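Local coordinates for protein CSP3 (Bacillus subtilis, PDB 5FIG) that stores large amounts of Cu(I) in the cytosol, probably inside a sulfur-lined four-helix bundle, and so protects the cell against copper toxicity, at residues S5-E10 against A100-S105; K17-C22 against R40-C45; A46-L51 against C67-D72; K54-Q57 against F62-E65. All coordinates share one frame; numbering follows the deposited sequence.

Overall arrangement
The four contacts join the helices of an all-helical bundle whose neighbours face each other with sulfur-bearing side chains, an arrangement consistent with Cu(I) storage, although the protein here is metal-free. Contact 1 joins the first and last helices, and the other three are nested within the loop it closes. Contact 2 lies on the opposite side of the chain's centre from contacts 1 and 4, its centre about 17 Å and 20 Å from theirs. Contact 3 bridges the gap: its centre is about 10 Å from those of contacts 1 and 4 and 11 Å from that of contact 2, and it touches all three. Contacts 2, 3 and 4 also reach other subunits of the tetramer.

Contact 1 (S5-E10 against A100-S105); sequences SEACIE and AEQCRS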
loop_
_atom_site.group_PDB
_atom_site.type_symbol
_atom_site.label_atom_id
_atom_site.label_comp_id
_atom_site.label_asym_id
_atom_site.label_seq_id
_atom_site.Cartn_x
_atom_site.Cartn_y
_atom_site.Cartn_z
ATOM N N SER B 5 -20.065 -4.834 5.371
ATOM C CA SER B 5 -18.857 -3.999 5.588
ATOM C C SER B 5 -18.973 -2.505 5.195
ATOM O O SER B 5 -18.036 -1.752 5.471
ATOM C CB SER B 5 -17.709 -4.621 4.825
ATOM O OG SER B 5 -18.093 -4.745 3.479
ATOM N N GLU B 6 -20.055 -2.082 4.533
ATOM C CA GLU B 6 -20.114 -0.704 4.000
ATOM C C GLU B 6 -19.858 0.391 5.021
ATOM O O GLU B 6 -19.068 1.292 4.786
ATOM C CB GLU B 6 -21.415 -0.426 3.266
ATOM C CG GLU B 6 -21.601 1.002 2.672
ATOM C CD GLU B 6 -22.755 1.099 1.667
ATOM O OE1 GLU B 6 -23.541 0.143 1.464
ATOM O OE2 GLU B 6 -22.915 2.161 1.037
ATOM N N ALA B 7 -20.475 0.288 6.202
ATOM C CA ALA B 7 -20.211 1.277 7.244
ATOM C C ALA B 7 -18.758 1.344 7.741
ATOM O O ALA B 7 -18.178 2.431 8.028
ATOM C CB ALA B 7 -21.154 1.066 8.443
ATOM N N CYS B 8 -18.134 0.179 7.949
ATOM C CA CYS B 8 -16.788 0.133 8.428
ATOM C C CYS B 8 -15.843 0.682 7.341
ATOM O O CYS B 8 -14.894 1.424 7.636
ATOM C CB CYS B 8 -16.358 -1.299 8.762
ATOM S SG CYS B 8 -14.776 -1.419 9.536
ATOM N N ILE B 9 -16.095 0.277 6.103
ATOM C CA ILE B 9 -15.369 0.856 4.959
ATOM C C ILE B 9 -15.420 2.362 4.986
ATOM O O ILE B 9 -14.418 3.034 4.822
ATOM C CB ILE B 9 -15.828 0.259 3.621
ATOM C CG1 ILE B 9 -15.369 -1.204 3.523
ATOM C CG2 ILE B 9 -15.298 1.070 2.432
ATOM C CD1 ILE B 9 -16.110 -2.029 2.488
ATOM N N GLU B 10 -16.609 2.908 5.138
ATOM C CA GLU B 10 -16.732 4.352 5.198
ATOM C C GLU B 10 -15.951 4.991 6.299
ATOM O O GLU B 10 -15.396 6.051 6.112
ATOM C CB GLU B 10 -18.191 4.734 5.368
ATOM C CG GLU B 10 -18.565 6.184 5.120
ATOM C CD GLU B 10 -18.304 6.645 3.708
ATOM O OE1 GLU B 10 -17.897 5.814 2.852
ATOM O OE2 GLU B 10 -18.576 7.823 3.404
ATOM N N ALA B 100 -11.869 2.877 14.912
ATOM C CA ALA B 100 -11.547 1.778 15.802
ATOM C C ALA B 100 -12.757 1.020 16.288
ATOM O O ALA B 100 -12.784 -0.189 16.225
ATOM C CB ALA B 100 -10.751 2.273 16.989
ATOM N N GLU B 101 -13.817 1.748 16.661
ATOM C CA GLU B 101 -15.018 1.099 17.046
ATOM C C GLU B 101 -15.706 0.300 15.950
ATOM O O GLU B 101 -16.134 -0.811 16.157
ATOM C CB GLU B 101 -15.956 2.143 17.640
ATOM C CG GLU B 101 -17.267 1.563 18.124
ATOM C CD GLU B 101 -17.210 1.018 19.564
ATOM O OE1 GLU B 101 -16.187 0.934 20.258
ATOM O OE2 GLU B 101 -18.225 0.572 20.021
ATOM N N GLN B 102 -15.728 0.836 14.722
ATOM C CA GLN B 102 -16.316 0.091 13.637
ATOM C C GLN B 102 -15.489 -1.161 13.318
ATOM O O GLN B 102 -16.026 -2.212 12.957
ATOM C CB GLN B 102 -16.410 0.980 12.379
ATOM C CG GLN B 102 -17.523 2.031 12.460
ATOM C CD GLN B 102 -18.916 1.486 12.148
ATOM O OE1 GLN B 102 -19.096 0.403 11.618
ATOM N NE2 GLN B 102 -19.899 2.157 12.626
ATOM N N CYS B 103 -14.177 -0.992 13.340
ATOM C CA CYS B 103 -13.263 -2.140 13.058
ATOM C C CYS B 103 -13.389 -3.228 14.121
ATOM O O CYS B 103 -13.317 -4.414 13.778
ATOM C CB CYS B 103 -11.825 -1.645 12.925
ATOM S SG CYS B 103 -11.526 -0.878 11.310
ATOM N N ARG B 104 -13.565 -2.844 15.382
ATOM C CA ARG B 104 -13.751 -3.858 16.470
ATOM C C ARG B 104 -15.013 -4.682 16.221
ATOM O O ARG B 104 -15.031 -5.894 16.425
ATOM C CB ARG B 104 -13.739 -3.195 17.875
ATOM C CG ARG B 104 -12.338 -2.727 18.273
ATOM C CD ARG B 104 -11.696 -2.608 19.667
ATOM N NE ARG B 104 -10.529 -3.307 19.234
ATOM C CZ ARG B 104 -9.245 -2.963 19.222
ATOM N NH1 ARG B 104 -8.753 -1.882 19.818
ATOM N NH2 ARG B 104 -8.429 -3.806 18.598
ATOM N N SER B 105 -16.080 -4.026 15.742
ATOM C CA SER B 105 -17.308 -4.739 15.369
ATOM C C SER B 105 -17.089 -5.703 14.221
ATOM O O SER B 105 -17.549 -6.819 14.269
ATOM C CB SER B 105 -18.381 -3.727 14.964
ATOM O OG SER B 105 -18.598 -2.872 16.069
#
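Cys8 and Cys103 bring their sulfurs together where the first and last helices of a four-helix bundle run side by side, roughly antiparallel; the axes of segments 6-10 and 100-105 approach to 9.0 Å, with their directions at 146°. Three kinds of contact hold the pair, none of them a hydrogen bond.

The first is sulfur to sulfur: Cys8 SG and Cys103 SG lie 3.7 Å apart, well beyond a disulfide bond. Cys8 reaches across because its SG is anti to its backbone N (chi1 -173°), whereas Cys103 carries its sulfur anti to its own carbonyl carbon. Cys103 also touches Cys70 of helix 63-81 and Cys12, on the same helix as Cys8, so this pair belongs to a larger sulfur lining, as expected of a protein that stores Cu(I).

The second is sulfur and backbone packing round Gln102. Cys8 SG also lies 3.7 Å from Gln102 O, and Gln102 CB packs 4.1 Å from both Cys8 CA and Cys8 SG. Here the helices come nearest, with Cys8 CA and Gln102 CA 5.2 Å apart.

The third belongs to the outer margin, where the Gln102 side chain bends at chi2 (-80°) and turns its amide back toward the first helix. There its amide oxygen meets the small methyl of Ala7, with Gln102 OE1 3.8 Å from Ala7 CB and equally far from Cys8 N.

Contact 2 (K17-C22 against R40-C45); sequences KACNHC and RLDREC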
loop_
_atom_site.group_PDB
_atom_site.type_symbol
_atom_site.label_atom_id
_atom_site.label_comp_id
_atom_site.label_asym_id
_atom_site.label_seq_id
_atom_site.Cartn_x
_atom_site.Cartn_y
_atom_site.Cartn_z
ATOM N N LYS B 17 -8.677 9.905 5.255
ATOM C CA LYS B 17 -8.727 11.292 4.893
ATOM C C LYS B 17 -8.189 12.151 6.034
ATOM O O LYS B 17 -7.419 13.055 5.842
ATOM C CB LYS B 17 -10.172 11.681 4.552
ATOM C CG LYS B 17 -10.360 13.125 4.188
ATOM C CD LYS B 17 -11.812 13.412 3.823
ATOM C CE LYS B 17 -11.947 14.878 3.469
ATOM N NZ LYS B 17 -13.351 15.327 3.244
ATOM N N ALA B 18 -8.726 11.937 7.224
ATOM C CA ALA B 18 -8.349 12.785 8.363
ATOM C C ALA B 18 -6.882 12.672 8.743
ATOM O O ALA B 18 -6.223 13.662 9.027
ATOM C CB ALA B 18 -9.242 12.454 9.579
ATOM N N CYS B 19 -6.376 11.447 8.733
ATOM C CA CYS B 19 -4.959 11.163 9.030
ATOM C C CYS B 19 -4.055 11.747 8.000
ATOM O O CYS B 19 -3.037 12.389 8.344
ATOM C CB CYS B 19 -4.696 9.617 9.115
ATOM S SG CYS B 19 -5.351 8.900 10.654
ATOM N N ASN B 20 -4.413 11.592 6.719
ATOM C CA ASN B 20 -3.583 12.214 5.656
ATOM C C ASN B 20 -3.584 13.754 5.714
ATOM O O ASN B 20 -2.580 14.402 5.497
ATOM C CB ASN B 20 -4.020 11.726 4.270
ATOM C CG ASN B 20 -3.576 10.318 3.974
ATOM O OD1 ASN B 20 -2.544 9.919 4.450
ATOM N ND2 ASN B 20 -4.355 9.557 3.189
ATOM N N HIS B 21 -4.759 14.338 5.980
ATOM C CA HIS B 21 -4.838 15.760 6.194
ATOM C C HIS B 21 -4.012 16.247 7.381
ATOM O O HIS B 21 -3.341 17.280 7.291
ATOM C CB HIS B 21 -6.323 16.201 6.337
ATOM C CG HIS B 21 -7.037 16.203 5.015
ATOM N ND1 HIS B 21 -8.409 16.323 4.934
ATOM C CD2 HIS B 21 -6.607 16.038 3.727
ATOM C CE1 HIS B 21 -8.796 16.288 3.672
ATOM N NE2 HIS B 21 -7.726 16.124 2.914
ATOM N N CYS B 22 -4.103 15.540 8.484
ATOM C CA CYS B 22 -3.352 15.858 9.678
ATOM C C CYS B 22 -1.837 15.758 9.414
ATOM O O CYS B 22 -1.053 16.621 9.814
ATOM C CB CYS B 22 -3.787 14.913 10.824
ATOM S SG CYS B 22 -3.118 15.251 12.458
ATOM N N ARG B 40 4.123 10.353 12.545
ATOM C CA ARG B 40 4.408 8.925 12.360
ATOM C C ARG B 40 3.176 8.053 12.393
ATOM O O ARG B 40 2.961 7.196 11.540
ATOM C CB ARG B 40 5.364 8.421 13.435
ATOM C CG ARG B 40 6.767 8.894 13.195
ATOM C CD ARG B 40 7.631 8.465 14.381
ATOM N NE ARG B 40 7.905 7.045 14.300
ATOM C CZ ARG B 40 8.647 6.369 15.171
ATOM N NH1 ARG B 40 9.130 6.963 16.259
ATOM N NH2 ARG B 40 8.847 5.068 14.984
ATOM N N LEU B 41 2.370 8.236 13.433
ATOM C CA LEU B 41 1.112 7.474 13.526
ATOM C C LEU B 41 0.103 7.785 12.435
ATOM O O LEU B 41 -0.642 6.898 11.990
ATOM C CB LEU B 41 0.467 7.629 14.916
ATOM C CG LEU B 41 1.197 6.825 16.008
ATOM C CD1 LEU B 41 0.800 7.263 17.385
ATOM C CD2 LEU B 41 0.884 5.335 15.864
ATOM N N ASP B 42 0.045 9.035 12.003
ATOM C CA ASP B 42 -0.864 9.412 10.884
ATOM C C ASP B 42 -0.524 8.603 9.638
ATOM O O ASP B 42 -1.425 8.152 8.908
ATOM C CB ASP B 42 -0.726 10.883 10.500
ATOM C CG ASP B 42 -1.434 11.823 11.452
ATOM O OD1 ASP B 42 -2.401 11.406 12.129
ATOM O OD2 ASP B 42 -1.003 13.011 11.496
ATOM N N ARG B 43 0.764 8.460 9.365
ATOM C CA ARG B 43 1.201 7.659 8.224
ATOM C C ARG B 43 0.797 6.189 8.381
ATOM O O ARG B 43 0.188 5.593 7.480
ATOM C CB ARG B 43 2.706 7.780 8.009
ATOM C CG ARG B 43 3.238 6.880 6.919
ATOM C CD ARG B 43 4.730 6.880 6.847
ATOM N NE ARG B 43 5.227 6.091 5.732
ATOM C CZ ARG B 43 6.500 5.816 5.503
ATOM N NH1 ARG B 43 7.463 6.306 6.276
ATOM N NH2 ARG B 43 6.805 5.079 4.456
ATOM N N GLU B 44 1.071 5.628 9.563
ATOM C CA GLU B 44 0.766 4.230 9.810
ATOM C C GLU B 44 -0.731 3.949 9.748
ATOM O O GLU B 44 -1.193 2.913 9.208
ATOM C CB GLU B 44 1.363 3.830 11.215
ATOM C CG GLU B 44 2.859 3.751 11.145
ATOM C CD GLU B 44 3.392 2.998 12.346
ATOM O OE1 GLU B 44 2.694 2.101 12.846
ATOM O OE2 GLU B 44 4.488 3.355 12.832
ATOM N N CYS B 45 -1.513 4.884 10.315
ATOM C CA CYS B 45 -2.963 4.683 10.433
ATOM C C CYS B 45 -3.646 4.827 9.066
ATOM O O CYS B 45 -4.420 3.953 8.666
ATOM C CB CYS B 45 -3.510 5.682 11.414
ATOM S SG CYS B 45 -5.257 5.415 11.752
HETATM O O HOH W 1 -0.816 9.948 6.584
#
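Asp42 pushes its carboxylate against Cys19 and Cys22 in the buried seam between the first two helices of the four-helix bundle, whose segments 17-22 and 40-45 run roughly antiparallel at 147°. Its path explains most of the contact. Asp42 CB rests 3.5 Å from Cys19 O, where the helices approach most closely. CG, anti to the carbonyl carbon of Asp42 (chi1 -78°), stays beside that same oxygen while turning the carboxylate along the first helix toward Cys22. At the tip the branches differ: Asp42 OD2 comes within 3.4 Å of Cys22 CB and 3.2 Å of Cys22 SG, whereas Asp42 OD1 is 3.9 Å from the same sulfur.

Replacing the acid by alanine is likely to deprive Cys22 SG of its close oxygen neighbour and Cys19 O of the carboxylate carbon packed on it. The third and fourth helices also meet this side chain, through Cys77, Cys81 and Cys92; Cys81 is disulfide-bonded to Cys38 in this metal-free form.

On the seam's outer side a water donates to Asn20 OD1 and, weakly, to Asp42 O, linking the helices near where Arg43 hydrogen-bonds Asn20 of the second subunit. Beside the carboxylate, Cys19 continues the sulfur lining: its SG lies 3.8 Å from Cys45 CB and 3.7 Å from Cys45 SG.

Contact 3 (A46-L51 against C67-D72); sequences ADICAL and CALCAD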
loop_
_atom_site.group_PDB
_atom_site.type_symbol
_atom_site.label_atom_id
_atom_site.label_comp_id
_atom_site.label_asym_id
_atom_site.label_seq_id
_atom_site.Cartn_x
_atom_site.Cartn_y
_atom_site.Cartn_z
ATOM N N ALA B 46 -3.233 5.823 8.308
ATOM C CA ALA B 46 -3.756 5.964 6.915
ATOM C C ALA B 46 -3.457 4.726 6.071
ATOM O O ALA B 46 -4.314 4.211 5.316
ATOM C CB ALA B 46 -3.163 7.159 6.240
ATOM N N ASP B 47 -2.248 4.197 6.222
ATOM C CA ASP B 47 -1.861 3.003 5.468
ATOM C C ASP B 47 -2.668 1.762 5.844
ATOM O O ASP B 47 -3.105 0.977 4.976
ATOM C CB ASP B 47 -0.339 2.731 5.586
ATOM C CG ASP B 47 0.538 3.811 4.917
ATOM O OD1 ASP B 47 0.057 4.731 4.195
ATOM O OD2 ASP B 47 1.778 3.690 5.047
ATOM N N ILE B 48 -2.843 1.516 7.141
ATOM C CA ILE B 48 -3.589 0.336 7.560
ATOM C C ILE B 48 -5.065 0.464 7.226
ATOM O O ILE B 48 -5.728 -0.545 6.994
ATOM C CB ILE B 48 -3.373 -0.026 9.067
ATOM C CG1 ILE B 48 -3.899 -1.409 9.456
ATOM C CG2 ILE B 48 -4.044 0.943 10.019
ATOM C CD1 ILE B 48 -3.123 -2.560 8.857
ATOM N N CYS B 49 -5.591 1.685 7.294
ATOM C CA CYS B 49 -6.985 1.879 6.936
ATOM C C CYS B 49 -7.220 1.513 5.460
ATOM O O CYS B 49 -8.215 0.834 5.157
ATOM C CB CYS B 49 -7.459 3.340 7.157
ATOM S SG CYS B 49 -7.780 3.731 8.894
ATOM N N ALA B 50 -6.295 1.913 4.592
ATOM C CA ALA B 50 -6.376 1.535 3.191
ATOM C C ALA B 50 -6.353 -0.009 3.057
ATOM O O ALA B 50 -7.077 -0.611 2.244
ATOM C CB ALA B 50 -5.243 2.157 2.426
ATOM N N LEU B 51 -5.457 -0.666 3.812
ATOM C CA LEU B 51 -5.401 -2.131 3.753
ATOM C C LEU B 51 -6.702 -2.809 4.211
ATOM O O LEU B 51 -7.132 -3.845 3.663
ATOM C CB LEU B 51 -4.220 -2.658 4.596
ATOM C CG LEU B 51 -3.991 -4.172 4.575
ATOM C CD1 LEU B 51 -3.444 -4.589 3.243
ATOM C CD2 LEU B 51 -3.015 -4.603 5.682
ATOM N N CYS B 67 -8.814 -6.011 10.276
ATOM C CA CYS B 67 -9.670 -5.029 10.976
ATOM C C CYS B 67 -9.281 -4.870 12.465
ATOM O O CYS B 67 -9.243 -3.742 12.983
ATOM C CB CYS B 67 -11.143 -5.388 10.860
ATOM S SG CYS B 67 -11.805 -4.997 9.272
ATOM N N ALA B 68 -8.965 -5.966 13.150
ATOM C CA ALA B 68 -8.526 -5.867 14.543
ATOM C C ALA B 68 -7.215 -5.036 14.640
ATOM O O ALA B 68 -7.062 -4.204 15.542
ATOM C CB ALA B 68 -8.358 -7.233 15.162
ATOM N N LEU B 69 -6.276 -5.277 13.716
ATOM C CA LEU B 69 -5.026 -4.489 13.689
ATOM C C LEU B 69 -5.291 -3.022 13.415
ATOM O O LEU B 69 -4.728 -2.137 14.071
ATOM C CB LEU B 69 -4.022 -5.051 12.627
ATOM C CG LEU B 69 -2.765 -4.243 12.389
ATOM C CD1 LEU B 69 -1.940 -4.145 13.666
ATOM C CD2 LEU B 69 -1.957 -4.918 11.285
ATOM N N CYS B 70 -6.175 -2.759 12.461
ATOM C CA CYS B 70 -6.553 -1.428 12.135
ATOM C C CYS B 70 -7.112 -0.720 13.376
ATOM O O CYS B 70 -6.786 0.457 13.606
ATOM C CB CYS B 70 -7.525 -1.417 10.949
ATOM S SG CYS B 70 -7.939 0.231 10.319
ATOM N N ALA B 71 -7.922 -1.413 14.150
ATOM C CA ALA B 71 -8.516 -0.785 15.350
ATOM C C ALA B 71 -7.434 -0.387 16.340
ATOM O O ALA B 71 -7.477 0.693 16.909
ATOM C CB ALA B 71 -9.533 -1.699 16.009
ATOM N N ASP B 72 -6.460 -1.274 16.522
ATOM C CA ASP B 72 -5.348 -0.998 17.444
ATOM C C ASP B 72 -4.542 0.220 17.033
ATOM O O ASP B 72 -4.217 1.066 17.868
ATOM C CB ASP B 72 -4.437 -2.205 17.577
ATOM C CG ASP B 72 -5.086 -3.374 18.311
ATOM O OD1 ASP B 72 -6.067 -3.214 19.055
ATOM O OD2 ASP B 72 -4.574 -4.502 18.188
#
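Ile48 is the main bump in this contact, and Leu69 and Cys70 together form the surface it fits. Segments 46-51 and 67-72, on the second and third helices of the bundle, pass nearly antiparallel at 157°, their axes 9.3 Å apart, and the branched side chain fills the space between them. Its longer arm, with CG1 anti to the backbone N (chi1 -168°), lies over the third helix: Ile48 CG1 is 3.8 Å from Cys70 CA. Beyond it, the terminal methyl slides past Leu69, with Ile48 CD1 3.6 Å from Leu69 CD2 as the two side chains cross obliquely. The shorter arm fills the other side, Ile48 CG2 lying 4.0 Å from Cys70 SG.

Cys70 answers with a smaller bump pointing the opposite way. Its sulfur settles against the second helix beside Ile48, where Cys70 SG is 3.9 Å from Cys49 CA and 3.8 Å from Cys49 SG. Were Ile48 cut back to the lone methyl of an alanine, Leu69 CD2 would probably lose its partner and Cys70 both arms that lie on it.

On the outer flank the third subunit packs in, its Leu51 on Ile48 and its Glu65 on Leu69. The chemistry thus changes across the interface: hydrocarbon faces the subunit boundary, while the sulfurs of Cys49 and Cys70 turn inward, Cys49 on to Cys15 and Cys74, as suits a bundle whose interior probably receives Cu(I).

Contact 4 (K54-Q57 against F62-E65); sequences KAMQ and FMKE
Met63 folds over the end of the preceding helix and lays its CG against Met56, closing the tight helical hairpin that joins helices 36-57 and 63-81. The two methionines have quite different shapes. Met56 leaves its helix with CG anti to the carbonyl carbon, runs straight through chi2 (-179°) and bends only at chi3, so that its thioether reaches in among Cys8, Ile9 and Cys67. Met63 has CG anti to the backbone N (chi1 -178°), which carries it across to the other helix, and then bends twice. Its chi2 of -95° departs from a staggered value and leaves SD beside the Met56 chain.

The two side chains therefore cross at about a right angle, touching at their middles: Met56 CG lies 3.6 Å from Met63 CG and 4.0 Å from Met63 SD. Next to the crossing, the small Ala55 faces Met63 across the hairpin. Ala55 CB is 4.1 Å from Met63 CA, and Met63 CG is 3.9 Å from the carbonyl carbon, Ala55 C.

Phe62 stands at the N-cap of helix 63-81, and its backbone N is hydrogen-bonded to Glu44 of the third subunit, which ties the turn to the assembly. Beyond the crossing, Met56 touches Cys8, Cys12 and Cys67, its SD 4.0 Å from Cys67 SG. The contact itself is mainly apolar, with no hydrogen bond between the segments; it places thioether and hydrocarbon groups at this end of the bundle, next to cysteines that may take part in holding Cu(I).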
loop_
_atom_site.group_PDB
_atom_site.type_symbol
_atom_site.label_atom_id
_atom_site.label_comp_id
_atom_site.label_asym_id
_atom_site.label_seq_id
_atom_site.Cartn_x
_atom_site.Cartn_y
_atom_site.Cartn_z
ATOM N N LYS B 54 -9.267 -2.587 1.505
ATOM C CA LYS B 54 -9.012 -3.609 0.504
ATOM C C LYS B 54 -9.437 -4.997 0.989
ATOM O O LYS B 54 -10.017 -5.759 0.221
ATOM C CB LYS B 54 -7.544 -3.568 0.120
ATOM C CG LYS B 54 -7.197 -4.494 -0.997
ATOM C CD LYS B 54 -5.714 -4.649 -1.219
ATOM C CE LYS B 54 -4.868 -3.412 -0.954
ATOM N NZ LYS B 54 -3.493 -3.610 -1.493
ATOM N N ALA B 55 -9.086 -5.344 2.236
ATOM C CA ALA B 55 -9.419 -6.637 2.791
ATOM C C ALA B 55 -10.914 -6.883 2.837
ATOM O O ALA B 55 -11.406 -7.937 2.425
ATOM C CB ALA B 55 -8.849 -6.796 4.190
ATOM N N MET B 56 -11.653 -5.859 3.254
ATOM C CA MET B 56 -13.114 -5.970 3.266
ATOM C C MET B 56 -13.721 -6.066 1.877
ATOM O O MET B 56 -14.640 -6.896 1.620
ATOM C CB MET B 56 -13.751 -4.822 4.034
ATOM C CG MET B 56 -13.442 -4.883 5.496
ATOM S SD MET B 56 -14.225 -3.538 6.451
ATOM C CE MET B 56 -13.013 -2.265 6.370
ATOM N N GLN B 57 -13.207 -5.282 0.946
ATOM C CA GLN B 57 -13.762 -5.283 -0.399
ATOM C C GLN B 57 -13.463 -6.555 -1.184
ATOM O O GLN B 57 -14.196 -6.891 -2.098
ATOM C CB GLN B 57 -13.265 -4.067 -1.174
ATOM C CG GLN B 57 -13.839 -2.736 -0.626
ATOM C CD GLN B 57 -13.332 -1.499 -1.385
ATOM O OE1 GLN B 57 -12.272 -1.504 -1.998
ATOM N NE2 GLN B 57 -14.102 -0.417 -1.287
ATOM N N PHE B 62 -8.142 -13.031 5.797
ATOM C CA PHE B 62 -7.723 -12.401 7.059
ATOM C C PHE B 62 -8.372 -11.068 7.361
ATOM O O PHE B 62 -7.870 -10.226 8.088
ATOM C CB PHE B 62 -6.212 -12.399 7.103
ATOM C CG PHE B 62 -5.669 -13.764 7.508
ATOM C CD1 PHE B 62 -5.575 -14.791 6.571
ATOM C CD2 PHE B 62 -5.311 -14.056 8.828
ATOM C CE1 PHE B 62 -5.126 -16.053 6.924
ATOM C CE2 PHE B 62 -4.822 -15.339 9.193
ATOM C CZ PHE B 62 -4.759 -16.335 8.239
ATOM N N MET B 63 -9.520 -10.820 6.755
ATOM C CA MET B 63 -10.182 -9.520 6.936
ATOM C C MET B 63 -10.407 -9.168 8.413
ATOM O O MET B 63 -10.156 -8.046 8.842
ATOM C CB MET B 63 -11.519 -9.505 6.177
ATOM C CG MET B 63 -12.191 -8.165 6.323
ATOM S SD MET B 63 -13.360 -8.260 7.680
ATOM C CE MET B 63 -14.701 -9.297 6.980
ATOM N N LYS B 64 -10.888 -10.116 9.194
ATOM C CA LYS B 64 -11.188 -9.849 10.635
ATOM C C LYS B 64 -9.927 -9.481 11.422
ATOM O O LYS B 64 -9.899 -8.521 12.155
ATOM C CB LYS B 64 -11.954 -10.984 11.287
ATOM C CG LYS B 64 -13.398 -11.115 10.791
ATOM C CD LYS B 64 -14.226 -12.115 11.604
ATOM C CE LYS B 64 -15.739 -12.111 11.184
ATOM N NZ LYS B 64 -16.620 -12.903 12.108
ATOM N N GLU B 65 -8.851 -10.211 11.166
ATOM C CA GLU B 65 -7.568 -9.923 11.803
ATOM C C GLU B 65 -6.978 -8.593 11.377
ATOM O O GLU B 65 -6.443 -7.854 12.196
ATOM C CB GLU B 65 -6.641 -11.142 11.582
ATOM C CG GLU B 65 -7.214 -12.418 12.262
ATOM C CD GLU B 65 -8.162 -13.280 11.393
ATOM O OE1 GLU B 65 -8.679 -12.855 10.321
ATOM O OE2 GLU B 65 -8.403 -14.456 11.824
#